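Alpha-glucosidase (Pseudoalteromonas sp. K8, PDB 5HQA) hydrolyses alpha-glucosides as a calcium-binding family 97 glycoside hydrolase, caught here with acarbose in its active site, and is activated by chloride. Local coordinates at residues A[68-73]-A[450-455]; A[280-285]-A[332-337]; A[432-437]-A[487-492]. One frame throughout, in Å; residues are numbered along the deposited sequence.

Contact 1 (A[68-73]-A[450-455]); sequences QPWGER and NWITRE. With CA (calcium ion), chain C; AC1 (4,6-dideoxy-4-{[(1S,4R,5S,6S)-4,5,6-trihydroxy-3-(hydroxymethyl)cyclohex-2-en-1-yl]amino}-alpha-D-glucopyranose), chain B.
The six-membered ring of Trp70 lies against the backbone of Ile452. Its CH2 atom stands 3.5 Å from Ile452 O, which approaches the ring obliquely, and 3.8 Å from Ile452 CA. Beside it, CZ2 meets the methyl CG2 of Ile452 at 4.0 Å, the two side chains crossing at about a right angle. The carbonyl of Trp451 looks at the edge of the same indole. Contact therefore runs from aromatic carbons to a main-chain peptide and one methyl, and Ile452 O is buried with no polar partner in the model. Trp70 CG sits between its backbone N and carbonyl carbon (chi1 53°), which sends the ring from the loop toward strand 451-454; its NE1 is held by Pro449 O, just ahead of that strand. This strand lies beside strand 432-435 in the parallel sheet of the catalytic TIM barrel, whereas 68-73 is the hairpin loop joining strands 53-67 and 75-89 of the N-terminal domain, so the indole bridges two domains. Within the loop, Gln68 ties the two ends together: NE2 donates to Arg73 O at 3.0 Å and to Glu72 OE1 at 3.1 Å, the latter met from above the carboxylate plane. At the far end of the barrel segment, Glu455 OE1 binds the calcium ion at 2.3 Å; Glu154, Glu437 and Glu461 are its other protein ligands.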
loop_
_atom_site.group_PDB
_atom_site.type_symbol
_atom_site.label_atom_id
_atom_site.label_comp_id
_atom_site.label_asym_id
_atom_site.label_seq_id
_atom_site.Cartn_x
_atom_site.Cartn_y
_atom_site.Cartn_z
ATOM N N GLN A 68 13.104 -11.189 -5.546
ATOM C CA GLN A 68 12.173 -10.234 -6.144
ATOM C C GLN A 68 12.816 -9.534 -7.336
ATOM O O GLN A 68 14.012 -9.237 -7.312
ATOM C CB GLN A 68 11.754 -9.176 -5.136
ATOM C CG GLN A 68 11.188 -9.710 -3.848
ATOM C CD GLN A 68 10.194 -8.737 -3.268
ATOM O OE1 GLN A 68 9.067 -8.643 -3.750
ATOM N NE2 GLN A 68 10.610 -7.985 -2.249
ATOM N N PRO A 69 12.047 -9.240 -8.387
ATOM C CA PRO A 69 12.607 -8.407 -9.465
ATOM C C PRO A 69 12.908 -6.993 -9.003
ATOM O O PRO A 69 13.880 -6.385 -9.458
ATOM C CB PRO A 69 11.506 -8.435 -10.536
ATOM C CG PRO A 69 10.237 -8.675 -9.759
ATOM C CD PRO A 69 10.637 -9.602 -8.627
ATOM N N TRP A 70 12.079 -6.459 -8.112
ATOM C CA TRP A 70 12.261 -5.174 -7.458
ATOM C C TRP A 70 11.530 -5.285 -6.135
ATOM O O TRP A 70 10.659 -6.141 -5.969
ATOM C CB TRP A 70 11.688 -4.013 -8.282
ATOM C CG TRP A 70 10.248 -4.234 -8.670
ATOM C CD1 TRP A 70 9.792 -4.779 -9.840
ATOM C CD2 TRP A 70 9.083 -3.934 -7.889
ATOM N NE1 TRP A 70 8.415 -4.827 -9.837
ATOM C CE2 TRP A 70 7.956 -4.317 -8.651
ATOM C CE3 TRP A 70 8.879 -3.372 -6.625
ATOM C CZ2 TRP A 70 6.647 -4.155 -8.188
ATOM C CZ3 TRP A 70 7.582 -3.214 -6.168
ATOM C CH2 TRP A 70 6.481 -3.599 -6.950
ATOM N N GLY A 71 11.868 -4.428 -5.188
ATOM C CA GLY A 71 11.182 -4.498 -3.917
ATOM C C GLY A 71 11.945 -3.800 -2.810
ATOM O O GLY A 71 12.910 -3.068 -3.045
ATOM N N GLU A 72 11.459 -4.040 -1.593
ATOM C CA GLU A 72 12.069 -3.551 -0.368
ATOM C C GLU A 72 13.193 -4.462 0.111
ATOM O O GLU A 72 13.965 -4.074 0.995
ATOM C CB GLU A 72 10.988 -3.403 0.712
ATOM C CG GLU A 72 10.356 -4.724 1.198
ATOM C CD GLU A 72 9.196 -5.244 0.334
ATOM O OE1 GLU A 72 9.390 -5.530 -0.872
ATOM O OE2 GLU A 72 8.077 -5.391 0.885
ATOM N N ARG A 73 13.300 -5.658 -0.455
ATOM C CA ARG A 73 14.433 -6.535 -0.220
ATOM C C ARG A 73 14.548 -7.453 -1.426
ATOM O O ARG A 73 13.550 -7.750 -2.091
ATOM C CB ARG A 73 14.296 -7.339 1.084
ATOM C CG ARG A 73 13.064 -8.233 1.160
ATOM C CD ARG A 73 12.951 -8.901 2.543
ATOM N NE ARG A 73 13.221 -7.948 3.618
ATOM C CZ ARG A 73 12.294 -7.222 4.230
ATOM N NH1 ARG A 73 12.642 -6.374 5.185
ATOM N NH2 ARG A 73 11.020 -7.341 3.898
ATOM N N ASN A 450 4.260 -5.692 -12.612
ATOM C CA ASN A 450 4.048 -4.356 -13.154
ATOM C C ASN A 450 3.039 -3.555 -12.342
ATOM O O ASN A 450 2.816 -2.378 -12.645
ATOM C CB ASN A 450 3.599 -4.423 -14.616
ATOM C CG ASN A 450 2.215 -4.982 -14.767
ATOM O OD1 ASN A 450 1.863 -5.966 -14.118
ATOM N ND2 ASN A 450 1.400 -4.344 -15.599
ATOM N N TRP A 451 2.423 -4.156 -11.321
ATOM C CA TRP A 451 1.540 -3.418 -10.416
ATOM C C TRP A 451 2.422 -2.822 -9.323
ATOM O O TRP A 451 2.561 -3.362 -8.224
ATOM C CB TRP A 451 0.456 -4.327 -9.843
ATOM C CG TRP A 451 -0.795 -3.577 -9.458
ATOM C CD1 TRP A 451 -0.952 -2.219 -9.397
ATOM C CD2 TRP A 451 -2.064 -4.142 -9.122
ATOM N NE1 TRP A 451 -2.242 -1.906 -9.037
ATOM C CE2 TRP A 451 -2.946 -3.069 -8.864
ATOM C CE3 TRP A 451 -2.544 -5.451 -9.019
ATOM C CZ2 TRP A 451 -4.280 -3.266 -8.507
ATOM C CZ3 TRP A 451 -3.874 -5.647 -8.671
ATOM C CH2 TRP A 451 -4.725 -4.560 -8.420
ATOM N N ILE A 452 3.032 -1.679 -9.641
ATOM C CA ILE A 452 4.209 -1.265 -8.879
ATOM C C ILE A 452 3.845 -0.541 -7.587
ATOM O O ILE A 452 4.567 -0.662 -6.590
ATOM C CB ILE A 452 5.152 -0.416 -9.753
ATOM C CG1 ILE A 452 4.414 0.771 -10.372
ATOM C CG2 ILE A 452 5.759 -1.285 -10.836
ATOM C CD1 ILE A 452 5.316 1.685 -11.165
ATOM N N THR A 453 2.741 0.197 -7.551
ATOM C CA THR A 453 2.409 0.945 -6.348
ATOM C C THR A 453 0.946 1.376 -6.430
ATOM O O THR A 453 0.263 1.152 -7.435
ATOM C CB THR A 453 3.365 2.136 -6.169
ATOM O OG1 THR A 453 3.266 2.643 -4.830
ATOM C CG2 THR A 453 3.057 3.262 -7.174
ATOM N N ARG A 454 0.465 1.982 -5.349
ATOM C CA ARG A 454 -0.900 2.487 -5.305
ATOM C C ARG A 454 -1.002 3.513 -4.189
ATOM O O ARG A 454 -0.100 3.655 -3.361
ATOM C CB ARG A 454 -1.912 1.355 -5.091
ATOM C CG ARG A 454 -1.954 0.821 -3.651
ATOM C CD ARG A 454 -2.615 -0.556 -3.624
ATOM N NE ARG A 454 -1.842 -1.505 -4.421
ATOM C CZ ARG A 454 -2.366 -2.501 -5.128
ATOM N NH1 ARG A 454 -3.686 -2.691 -5.147
ATOM N NH2 ARG A 454 -1.566 -3.311 -5.819
ATOM N N GLU A 455 -2.123 4.225 -4.174
ATOM C CA GLU A 455 -2.370 5.171 -3.094
ATOM C C GLU A 455 -3.151 4.455 -1.987
ATOM O O GLU A 455 -2.550 3.739 -1.178
ATOM C CB GLU A 455 -3.093 6.409 -3.631
ATOM C CG GLU A 455 -3.100 7.583 -2.677
ATOM C CD GLU A 455 -3.761 8.806 -3.296
ATOM O OE1 GLU A 455 -4.946 8.716 -3.691
ATOM O OE2 GLU A 455 -3.084 9.850 -3.407
HETATM CA CA CA C . -6.522 10.342 -4.081
HETATM C C1 AC1 B . -11.152 13.832 -4.060
HETATM O O2 AC1 B . -11.163 11.954 -2.574
HETATM C C2 AC1 B . -10.657 12.410 -3.839
HETATM C C4A AC1 B . -4.872 13.179 -8.691
HETATM C C3 AC1 B . -9.155 12.329 -3.895
HETATM O O3 AC1 B . -8.715 10.989 -3.611
HETATM C C4 AC1 B . -8.667 12.803 -5.239
HETATM N N4A AC1 B . -7.226 12.490 -5.495
HETATM C C5 AC1 B . -8.924 14.298 -5.129
HETATM O O5 AC1 B . -10.397 14.512 -5.163
HETATM C C6 AC1 B . -8.296 15.127 -6.206
HETATM C C1B AC1 B . -6.946 11.847 -6.829
HETATM C C2B AC1 B . -5.324 11.472 -6.950
HETATM O O2B AC1 B . -4.957 10.764 -5.766
HETATM C C3B AC1 B . -4.550 12.620 -7.190
HETATM O O3B AC1 B . -3.124 12.370 -7.119
HETATM O O4 AC1 B . -4.206 14.408 -8.907
HETATM C C5B AC1 B . -6.285 13.350 -8.938
HETATM C C7B AC1 B . -7.354 12.614 -7.958
HETATM C C6B AC1 B . -6.709 13.671 -10.381
HETATM O O6B AC1 B . -6.570 12.507 -11.134
#

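Contact 2 (A[280-285]-A[332-337]); sequences WGSGDK and QPYDDF. With FMT (formic acid), chain J.
Two irregular loops run past each other here with Ser282 and Tyr334 as their nearest CA atoms, 7.6 Å apart, and the second loop folds into a type I beta turn from Tyr334 to Phe337, closed by Phe337 N to Tyr334 O. Both belong to the catalytic TIM barrel: 280-285 precedes helix 290-303, while 332-337 lies between strand 307-310 and helix 339-349, at the protein surface. Tyr334 spans the gap. With CG beside its backbone N and anti to the carbonyl carbon (chi1 -76°), its ring reaches residues 280-282, whose atoms approach it obliquely. Ser282 CB lies 4.0 Å from Tyr334 CE1, Gly281 CA is 3.8 Å from Tyr334 OH, and Trp280 O is 4.0 Å from Tyr334 CE2. These are van der Waals contacts; the hydroxyl of Ser282 turns instead to Asp318, and His286 meets the tyrosine ring edge-to-face. Trp280 belongs to the glycan pocket. Its indole leads away from Tyr334, stacks on Trp317, touches the bound acarbose unit and donates through NE1 to Glu311, so the loop that touches Tyr334 also contributes a residue to the pocket. A formate, probably from the crystallisation liquor, takes Gly281 N on O2 at 2.8 Å and, weakly, Trp280 N on O1. Farther along, one water joins the two loops, accepting from Gly283 N at 2.8 Å and donating to Asp336 OD2 at 3.0 Å.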
loop_
_atom_site.group_PDB
_atom_site.type_symbol
_atom_site.label_atom_id
_atom_site.label_comp_id
_atom_site.label_asym_id
_atom_site.label_seq_id
_atom_site.Cartn_x
_atom_site.Cartn_y
_atom_site.Cartn_z
ATOM N N TRP A 280 -6.530 21.513 -14.280
ATOM C CA TRP A 280 -6.554 20.312 -15.107
ATOM C C TRP A 280 -7.213 20.599 -16.447
ATOM O O TRP A 280 -6.764 20.105 -17.488
ATOM C CB TRP A 280 -7.307 19.188 -14.399
ATOM C CG TRP A 280 -6.555 18.438 -13.319
ATOM C CD1 TRP A 280 -5.718 17.372 -13.490
ATOM C CD2 TRP A 280 -6.628 18.666 -11.906
ATOM N NE1 TRP A 280 -5.248 16.933 -12.270
ATOM C CE2 TRP A 280 -5.792 17.711 -11.283
ATOM C CE3 TRP A 280 -7.310 19.593 -11.107
ATOM C CZ2 TRP A 280 -5.622 17.650 -9.892
ATOM C CZ3 TRP A 280 -7.144 19.533 -9.724
ATOM C CH2 TRP A 280 -6.301 18.571 -9.133
ATOM N N GLY A 281 -8.293 21.385 -16.434
ATOM C CA GLY A 281 -8.998 21.716 -17.652
ATOM C C GLY A 281 -8.299 22.805 -18.433
ATOM O O GLY A 281 -7.351 23.433 -17.969
ATOM N N SER A 282 -8.791 23.034 -19.647
ATOM C CA SER A 282 -8.129 23.954 -20.558
ATOM C C SER A 282 -8.286 25.397 -20.082
ATOM O O SER A 282 -9.147 25.719 -19.259
ATOM C CB SER A 282 -8.696 23.800 -21.966
ATOM O OG SER A 282 -10.063 24.158 -21.980
ATOM N N GLY A 283 -7.438 26.270 -20.608
ATOM C CA GLY A 283 -7.525 27.677 -20.291
ATOM C C GLY A 283 -6.160 28.260 -20.017
ATOM O O GLY A 283 -5.135 27.607 -20.202
ATOM N N ASP A 284 -6.165 29.511 -19.544
ATOM C CA ASP A 284 -4.931 30.268 -19.349
ATOM C C ASP A 284 -4.004 29.649 -18.312
ATOM O O ASP A 284 -2.805 29.947 -18.314
ATOM C CB ASP A 284 -5.260 31.706 -18.932
ATOM C CG ASP A 284 -6.000 32.470 -20.010
ATOM O OD1 ASP A 284 -5.878 32.092 -21.197
ATOM O OD2 ASP A 284 -6.697 33.452 -19.672
ATOM N N LYS A 285 -4.521 28.809 -17.416
ATOM C CA LYS A 285 -3.706 28.203 -16.374
ATOM C C LYS A 285 -3.552 26.698 -16.562
ATOM O O LYS A 285 -3.143 26.005 -15.625
ATOM C CB LYS A 285 -4.303 28.505 -15.000
ATOM C CG LYS A 285 -4.275 29.983 -14.607
ATOM C CD LYS A 285 -5.085 30.227 -13.331
ATOM C CE LYS A 285 -4.709 29.248 -12.214
ATOM N NZ LYS A 285 -5.645 29.301 -11.044
ATOM N N GLN A 332 -7.582 11.122 -26.843
ATOM C CA GLN A 332 -7.569 12.412 -27.517
ATOM C C GLN A 332 -6.996 13.481 -26.601
ATOM O O GLN A 332 -7.675 13.897 -25.650
ATOM C CB GLN A 332 -8.979 12.798 -27.954
ATOM C CG GLN A 332 -9.053 14.169 -28.606
ATOM C CD GLN A 332 -8.220 14.246 -29.878
ATOM O OE1 GLN A 332 -8.386 13.432 -30.793
ATOM N NE2 GLN A 332 -7.304 15.217 -29.934
ATOM N N PRO A 333 -5.785 13.972 -26.844
ATOM C CA PRO A 333 -5.260 15.068 -26.026
ATOM C C PRO A 333 -5.944 16.388 -26.343
ATOM O O PRO A 333 -6.521 16.591 -27.416
ATOM C CB PRO A 333 -3.778 15.113 -26.411
ATOM C CG PRO A 333 -3.766 14.600 -27.807
ATOM C CD PRO A 333 -4.801 13.510 -27.839
ATOM N N TYR A 334 -5.869 17.298 -25.377
ATOM C CA TYR A 334 -6.177 18.693 -25.653
ATOM C C TYR A 334 -5.287 19.217 -26.779
ATOM O O TYR A 334 -4.193 18.701 -27.041
ATOM C CB TYR A 334 -5.969 19.548 -24.404
ATOM C CG TYR A 334 -7.038 19.443 -23.332
ATOM C CD1 TYR A 334 -8.299 19.979 -23.532
ATOM C CD2 TYR A 334 -6.764 18.852 -22.102
ATOM C CE1 TYR A 334 -9.279 19.908 -22.547
ATOM C CE2 TYR A 334 -7.735 18.774 -21.107
ATOM C CZ TYR A 334 -8.995 19.308 -21.338
ATOM O OH TYR A 334 -9.978 19.248 -20.365
ATOM N N ASP A 335 -5.755 20.284 -27.430
ATOM C CA ASP A 335 -5.003 20.861 -28.541
ATOM C C ASP A 335 -3.661 21.445 -28.122
ATOM O O ASP A 335 -2.789 21.623 -28.980
ATOM C CB ASP A 335 -5.820 21.951 -29.229
ATOM C CG ASP A 335 -6.997 21.393 -29.982
ATOM O OD1 ASP A 335 -7.021 20.158 -30.205
ATOM O OD2 ASP A 335 -7.891 22.187 -30.356
ATOM N N ASP A 336 -3.470 21.771 -26.844
ATOM C CA ASP A 336 -2.207 22.351 -26.414
ATOM C C ASP A 336 -1.253 21.307 -25.856
ATOM O O ASP A 336 -0.214 21.668 -25.294
ATOM C CB ASP A 336 -2.441 23.481 -25.401
ATOM C CG ASP A 336 -3.250 23.041 -24.190
ATOM O OD1 ASP A 336 -3.770 21.904 -24.185
ATOM O OD2 ASP A 336 -3.367 23.848 -23.241
ATOM N N PHE A 337 -1.565 20.024 -26.029
ATOM C CA PHE A 337 -0.712 18.927 -25.578
ATOM C C PHE A 337 -0.356 18.084 -26.801
ATOM O O PHE A 337 -1.168 17.274 -27.261
ATOM C CB PHE A 337 -1.415 18.101 -24.506
ATOM C CG PHE A 337 -0.525 17.100 -23.832
ATOM C CD1 PHE A 337 -0.540 15.773 -24.213
ATOM C CD2 PHE A 337 0.329 17.491 -22.814
ATOM C CE1 PHE A 337 0.281 14.846 -23.581
ATOM C CE2 PHE A 337 1.147 16.570 -22.177
ATOM C CZ PHE A 337 1.121 15.249 -22.562
HETATM C C FMT J . -9.555 21.871 -13.503
HETATM O O1 FMT J . -8.805 22.455 -12.720
HETATM O O2 FMT J . -10.087 22.381 -14.493
HETATM O O HOH W 1 -5.892 25.338 -22.725
#

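Contact 3 (A[432-437]-A[487-492]); sequences SINTHE and PMDFTP. With CA (calcium ion), chain C; AC1 (4,6-dideoxy-4-{[(1S,4R,5S,6S)-4,5,6-trihydroxy-3-(hydroxymethyl)cyclohex-2-en-1-yl]amino}-alpha-D-glucopyranose), chain B.
Asn434, on strand 432-435 of the parallel TIM-barrel sheet, makes the first link to the loop 487-492: its ND2 gives a hydrogen to Asp489 OD2 over 2.9 Å in a fairly straight bond. The bond lies near the amide plane but comes down on the aspartate from above, the amide and carboxylate being almost perpendicular, 87° apart. Asn434 OD1 is buried here with no polar partner in the model. Thr435, next along, points away from the loop and pairs its hydroxyl with Trp451 NE1. His436 then returns to the same acceptor. Its NE2 donates to Asp489 OD2 at 2.8 Å, close to the ring plane, and meets the anti lone pair of that oxygen, so one carboxylate atom is gripped by two donors arriving from different directions. Asp489 presents it by extending CG anti to its backbone N (chi1 -175°) from the centre of an inverse gamma turn, and Tyr266 OH holds the other oxygen, OD1. At the opposite side of the imidazole, ND1 donates to the acarbose hydroxyl O2B at 2.7 Å and nearly straight, 172°. Glu437, where the strand has given way to loop, bends at chi2 and binds calcium through OE2 at 2.4 Å; that same ion takes O2B, O3 and N4A of the inhibitor. Asp489 is thus a second-shell residue behind His436 and fixes the rotation of the imidazole that binds the inhibitor's cyclitol hydroxyl. The chain of bonds runs from Asp489 through His436 to O2B, which also binds calcium, so the loop 487-492 positions a ring in direct contact with the ligand.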
loop_
_atom_site.group_PDB
_atom_site.type_symbol
_atom_site.label_atom_id
_atom_site.label_comp_id
_atom_site.label_asym_id
_atom_site.label_seq_id
_atom_site.Cartn_x
_atom_site.Cartn_y
_atom_site.Cartn_z
ATOM N N SER A 432 3.558 -0.378 -16.644
ATOM C CA SER A 432 3.343 -0.555 -15.216
ATOM C C SER A 432 2.295 0.430 -14.719
ATOM O O SER A 432 2.149 1.527 -15.266
ATOM C CB SER A 432 4.645 -0.357 -14.440
ATOM O OG SER A 432 5.582 -1.356 -14.810
ATOM N N ILE A 433 1.585 0.039 -13.655
ATOM C CA ILE A 433 0.388 0.734 -13.197
ATOM C C ILE A 433 0.588 1.213 -11.766
ATOM O O ILE A 433 1.021 0.444 -10.897
ATOM C CB ILE A 433 -0.859 -0.162 -13.300
ATOM C CG1 ILE A 433 -1.162 -0.478 -14.766
ATOM C CG2 ILE A 433 -2.068 0.515 -12.659
ATOM C CD1 ILE A 433 -1.475 0.765 -15.603
ATOM N N ASN A 434 0.261 2.486 -11.534
ATOM C CA ASN A 434 0.221 3.126 -10.221
ATOM C C ASN A 434 -1.233 3.519 -9.985
ATOM O O ASN A 434 -1.730 4.451 -10.623
ATOM C CB ASN A 434 1.162 4.339 -10.219
ATOM C CG ASN A 434 0.928 5.296 -9.059
ATOM O OD1 ASN A 434 0.290 4.960 -8.059
ATOM N ND2 ASN A 434 1.479 6.506 -9.187
ATOM N N THR A 435 -1.934 2.803 -9.100
ATOM C CA THR A 435 -3.387 2.935 -8.976
ATOM C C THR A 435 -3.750 3.869 -7.829
ATOM O O THR A 435 -3.475 3.554 -6.665
ATOM C CB THR A 435 -4.052 1.582 -8.727
ATOM O OG1 THR A 435 -3.601 0.627 -9.691
ATOM C CG2 THR A 435 -5.581 1.718 -8.820
ATOM N N HIS A 436 -4.414 4.981 -8.141
ATOM C CA HIS A 436 -5.028 5.801 -7.102
ATOM C C HIS A 436 -6.511 5.465 -6.975
ATOM O O HIS A 436 -7.146 5.021 -7.935
ATOM C CB HIS A 436 -4.810 7.295 -7.375
ATOM C CG HIS A 436 -3.413 7.741 -7.055
ATOM N ND1 HIS A 436 -3.130 8.913 -6.386
ATOM C CD2 HIS A 436 -2.219 7.135 -7.279
ATOM C CE1 HIS A 436 -1.820 9.018 -6.227
ATOM N NE2 HIS A 436 -1.245 7.958 -6.769
ATOM N N GLU A 437 -7.050 5.676 -5.771
ATOM C CA GLU A 437 -8.332 5.118 -5.355
ATOM C C GLU A 437 -8.397 3.635 -5.733
ATOM O O GLU A 437 -9.250 3.220 -6.525
ATOM C CB GLU A 437 -9.511 5.887 -5.941
ATOM C CG GLU A 437 -9.499 7.364 -5.537
ATOM C CD GLU A 437 -8.448 8.158 -6.301
ATOM O OE1 GLU A 437 -8.409 8.015 -7.539
ATOM O OE2 GLU A 437 -7.635 8.884 -5.670
ATOM N N PRO A 487 3.684 -1.231 -0.978
ATOM C CA PRO A 487 4.181 0.120 -1.302
ATOM C C PRO A 487 3.065 1.145 -1.470
ATOM O O PRO A 487 1.935 0.821 -1.843
ATOM C CB PRO A 487 4.949 -0.083 -2.618
ATOM C CG PRO A 487 4.478 -1.416 -3.162
ATOM C CD PRO A 487 4.145 -2.244 -1.947
ATOM N N MET A 488 3.396 2.406 -1.191
ATOM C CA MET A 488 2.434 3.487 -1.342
ATOM C C MET A 488 3.056 4.637 -2.109
ATOM O O MET A 488 4.182 5.047 -1.810
ATOM C CB MET A 488 1.934 4.000 0.006
ATOM C CG MET A 488 0.989 5.195 -0.146
ATOM S SD MET A 488 0.493 5.889 1.432
ATOM C CE MET A 488 -0.600 7.220 0.897
ATOM N N ASP A 489 2.310 5.155 -3.087
ATOM C CA ASP A 489 2.647 6.386 -3.806
ATOM C C ASP A 489 2.159 7.571 -2.969
ATOM O O ASP A 489 1.067 8.105 -3.168
ATOM C CB ASP A 489 2.004 6.370 -5.194
ATOM C CG ASP A 489 2.411 7.566 -6.065
ATOM O OD1 ASP A 489 3.614 7.937 -6.071
ATOM O OD2 ASP A 489 1.521 8.119 -6.772
ATOM N N PHE A 490 2.992 7.982 -2.002
ATOM C CA PHE A 490 2.638 9.066 -1.081
ATOM C C PHE A 490 2.869 10.452 -1.684
ATOM O O PHE A 490 2.252 11.428 -1.231
ATOM C CB PHE A 490 3.448 8.922 0.218
ATOM C CG PHE A 490 3.095 9.941 1.275
ATOM C CD1 PHE A 490 2.075 9.687 2.183
ATOM C CD2 PHE A 490 3.778 11.155 1.350
ATOM C CE1 PHE A 490 1.733 10.630 3.150
ATOM C CE2 PHE A 490 3.440 12.111 2.312
ATOM C CZ PHE A 490 2.414 11.845 3.211
ATOM N N THR A 491 3.714 10.543 -2.714
ATOM C CA THR A 491 4.281 11.748 -3.330
ATOM C C THR A 491 4.949 12.623 -2.267
ATOM O O THR A 491 4.462 13.714 -1.947
ATOM C CB THR A 491 3.237 12.534 -4.150
ATOM O OG1 THR A 491 2.333 13.248 -3.301
ATOM C CG2 THR A 491 2.436 11.599 -5.061
ATOM N N PRO A 492 6.089 12.193 -1.724
ATOM C CA PRO A 492 6.796 12.984 -0.714
ATOM C C PRO A 492 7.533 14.164 -1.345
ATOM O O PRO A 492 7.517 14.370 -2.559
ATOM C CB PRO A 492 7.776 11.973 -0.123
ATOM C CG PRO A 492 8.087 11.079 -1.266
ATOM C CD PRO A 492 6.787 10.927 -2.010
HETATM CA CA CA C . -6.522 10.342 -4.081
HETATM C C1 AC1 B . -11.152 13.832 -4.060
HETATM O O2 AC1 B . -11.163 11.954 -2.574
HETATM C C2 AC1 B . -10.657 12.410 -3.839
HETATM C C4A AC1 B . -4.872 13.179 -8.691
HETATM C C3 AC1 B . -9.155 12.329 -3.895
HETATM O O3 AC1 B . -8.715 10.989 -3.611
HETATM C C4 AC1 B . -8.667 12.803 -5.239
HETATM N N4A AC1 B . -7.226 12.490 -5.495
HETATM C C5 AC1 B . -8.924 14.298 -5.129
HETATM O O5 AC1 B . -10.397 14.512 -5.163
HETATM C C6 AC1 B . -8.296 15.127 -6.206
HETATM C C1B AC1 B . -6.946 11.847 -6.829
HETATM C C2B AC1 B . -5.324 11.472 -6.950
HETATM O O2B AC1 B . -4.957 10.764 -5.766
HETATM C C3B AC1 B . -4.550 12.620 -7.190
HETATM O O3B AC1 B . -3.124 12.370 -7.119
HETATM O O4 AC1 B . -4.206 14.408 -8.907
HETATM C C5B AC1 B . -6.285 13.350 -8.938
HETATM C C7B AC1 B . -7.354 12.614 -7.958
HETATM C C6B AC1 B . -6.709 13.671 -10.381
HETATM O O6B AC1 B . -6.570 12.507 -11.134
#

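How the contacts relate
Contacts 1 and 3 are buried near the centre of the molecule, with centres about 10 Å apart, while contact 2 lies at the surface, its centre about 32 Å from that of contact 1 and 24 Å from that of contact 3. Contacts 1 and 3 share the barrel sheet, where strands 451-454 and 432-435 are neighbours, and each supplies a glutamate to the single calcium; Arg454 O and Asp489 N, 2.9 Å apart, probably join them by a hydrogen bond as well. Contact 2 reaches the same pocket through Trp280, without a calcium ligand. Chemistry follows place: indole packing on a peptide and a methyl between domains in contact 1, direct polar bonds in contact 3, and van der Waals and water-mediated contact in contact 2.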